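Ribosome inactivating type 1 protein (Iris hollandica, PDB 3MVG) belongs to the type 1 ribosome-inactivating proteins, the single-chain members of that protein family. Local coordinates at residues A[47-52]-A[92-97]. Numbering follows the deposited sequence.
Sequences QDLLFV and PQVYGN
Val94 CG1 touches both Leu49 and Phe51, while Val94 CG2 touches Leu49 only, and these apolar touches carry the contact. Leu49 and Val94 point at each other tip to tip. Leu49 CD1 lies 4.0 Å from Val94 CG1 and 4.1 Å from Val94 CG2, so one leucine methyl sits against both valine branches. Leu49 CG stands anti to its own carbonyl carbon (chi1 -57°), and the extended chi2 of 178° carries CD1 out to the valine.

The aromatic part is an edge contact. Val94 CG1 lies near the plane of the Phe51 ring, 4.0 Å from Phe51 CZ at its rim. Tyr95 adds a looser touch, with its OH 4.5 Å from Leu49 CD1. The Tyr95 ring also meets Phe82, and Phe51 packs on Phe82 as well.

Strand 49-55 lies between strands 3-7 and 61-67 in the mixed sheet. On the sheet side that carries Leu49 and Phe51 sits the short helix 92-95; Leu50 and Val52 pack on helix 13-27 instead. With neither a hydrogen bond nor a charge pair between the two segments, the link is a small apolar one that rests on the fit of Val94 against Leu49 and the edge of Phe51.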
loop_
_atom_site.group_PDB
_atom_site.type_symbol
_atom_site.label_atom_id
_atom_site.label_comp_id
_atom_site.label_asym_id
_atom_site.label_seq_id
_atom_site.Cartn_x
_atom_site.Cartn_y
_atom_site.Cartn_z
ATOM N N GLN A 47 19.625 1.477 24.266
ATOM C CA GLN A 47 19.564 0.770 22.987
ATOM C C GLN A 47 18.121 0.444 22.603
ATOM O O GLN A 47 17.837 0.229 21.424
ATOM C CB GLN A 47 20.426 -0.503 23.033
ATOM C CG GLN A 47 20.562 -1.228 21.682
ATOM C CD GLN A 47 21.759 -2.168 21.598
ATOM O OE1 GLN A 47 21.690 -3.223 20.956
ATOM N NE2 GLN A 47 22.861 -1.786 22.233
ATOM N N ASP A 48 17.232 0.415 23.600
ATOM C CA ASP A 48 15.802 0.153 23.405
ATOM C C ASP A 48 15.051 1.334 22.796
ATOM O O ASP A 48 13.896 1.179 22.424
ATOM C CB ASP A 48 15.098 -0.137 24.744
ATOM C CG ASP A 48 15.535 -1.435 25.412
ATOM O OD1 ASP A 48 16.145 -2.310 24.766
ATOM O OD2 ASP A 48 15.233 -1.564 26.622
ATOM N N LEU A 49 15.662 2.518 22.746
ATOM C CA LEU A 49 14.936 3.731 22.352
ATOM C C LEU A 49 15.259 4.204 20.944
ATOM O O LEU A 49 16.331 3.914 20.396
ATOM C CB LEU A 49 15.181 4.863 23.357
ATOM C CG LEU A 49 14.826 4.570 24.818
ATOM C CD1 LEU A 49 15.168 5.760 25.714
ATOM C CD2 LEU A 49 13.362 4.176 24.982
ATOM N N LEU A 50 14.314 4.931 20.357
ATOM C CA LEU A 50 14.509 5.558 19.066
ATOM C C LEU A 50 13.793 6.897 19.094
ATOM O O LEU A 50 12.682 7.000 19.605
ATOM C CB LEU A 50 13.948 4.655 17.959
ATOM C CG LEU A 50 14.188 5.112 16.526
ATOM C CD1 LEU A 50 15.661 5.068 16.175
ATOM C CD2 LEU A 50 13.404 4.228 15.587
ATOM N N PHE A 51 14.434 7.928 18.561
ATOM C CA PHE A 51 13.818 9.247 18.449
ATOM C C PHE A 51 13.267 9.436 17.040
ATOM O O PHE A 51 13.932 9.086 16.057
ATOM C CB PHE A 51 14.849 10.346 18.714
ATOM C CG PHE A 51 15.187 10.576 20.177
ATOM C CD1 PHE A 51 16.054 11.606 20.512
ATOM C CD2 PHE A 51 14.636 9.816 21.211
ATOM C CE1 PHE A 51 16.399 11.870 21.844
ATOM C CE2 PHE A 51 14.981 10.070 22.553
ATOM C CZ PHE A 51 15.860 11.102 22.862
ATOM N N VAL A 52 12.081 10.033 16.948
ATOM C CA VAL A 52 11.454 10.355 15.677
ATOM C C VAL A 52 11.150 11.842 15.704
ATOM O O VAL A 52 10.237 12.283 16.404
ATOM C CB VAL A 52 10.160 9.538 15.449
ATOM C CG1 VAL A 52 9.503 9.927 14.127
ATOM C CG2 VAL A 52 10.475 8.059 15.444
ATOM N N PRO A 92 16.803 10.419 33.827
ATOM C CA PRO A 92 17.432 11.735 33.697
ATOM C C PRO A 92 18.406 11.842 32.515
ATOM O O PRO A 92 18.517 12.915 31.916
ATOM C CB PRO A 92 18.177 11.905 35.025
ATOM C CG PRO A 92 17.454 11.031 35.986
ATOM C CD PRO A 92 16.955 9.863 35.186
ATOM N N GLN A 93 19.083 10.742 32.178
ATOM C CA GLN A 93 20.048 10.716 31.068
ATOM C C GLN A 93 19.404 10.969 29.710
ATOM O O GLN A 93 20.049 11.498 28.802
ATOM C CB GLN A 93 20.814 9.392 31.039
ATOM N N VAL A 94 18.144 10.577 29.568
ATOM C CA VAL A 94 17.441 10.736 28.305
ATOM C C VAL A 94 16.484 11.927 28.359
ATOM O O VAL A 94 16.465 12.747 27.446
ATOM C CB VAL A 94 16.698 9.438 27.903
ATOM C CG1 VAL A 94 15.932 9.624 26.587
ATOM C CG2 VAL A 94 17.685 8.282 27.783
ATOM N N TYR A 95 15.722 12.027 29.442
ATOM C CA TYR A 95 14.608 12.972 29.529
ATOM C C TYR A 95 14.934 14.283 30.243
ATOM O O TYR A 95 14.078 15.165 30.337
ATOM C CB TYR A 95 13.406 12.313 30.213
ATOM C CG TYR A 95 12.934 11.044 29.551
ATOM C CD1 TYR A 95 12.699 9.894 30.299
ATOM C CD2 TYR A 95 12.714 10.993 28.173
ATOM C CE1 TYR A 95 12.262 8.726 29.703
ATOM C CE2 TYR A 95 12.283 9.829 27.561
ATOM C CZ TYR A 95 12.057 8.701 28.331
ATOM O OH TYR A 95 11.623 7.546 27.731
ATOM N N GLY A 96 16.156 14.410 30.755
ATOM C CA GLY A 96 16.527 15.581 31.540
ATOM C C GLY A 96 16.093 15.451 32.987
ATOM O O GLY A 96 15.490 14.451 33.391
ATOM N N ASN A 97 16.409 16.475 33.772
ATOM C CA ASN A 97 16.170 16.433 35.208
ATOM C C ASN A 97 14.750 16.771 35.636
ATOM O O ASN A 97 14.298 16.332 36.699
ATOM C CB ASN A 97 17.171 17.333 35.941
ATOM C CG ASN A 97 18.594 16.822 35.842
ATOM O OD1 ASN A 97 18.823 15.625 35.678
ATOM N ND2 ASN A 97 19.560 17.728 35.937
#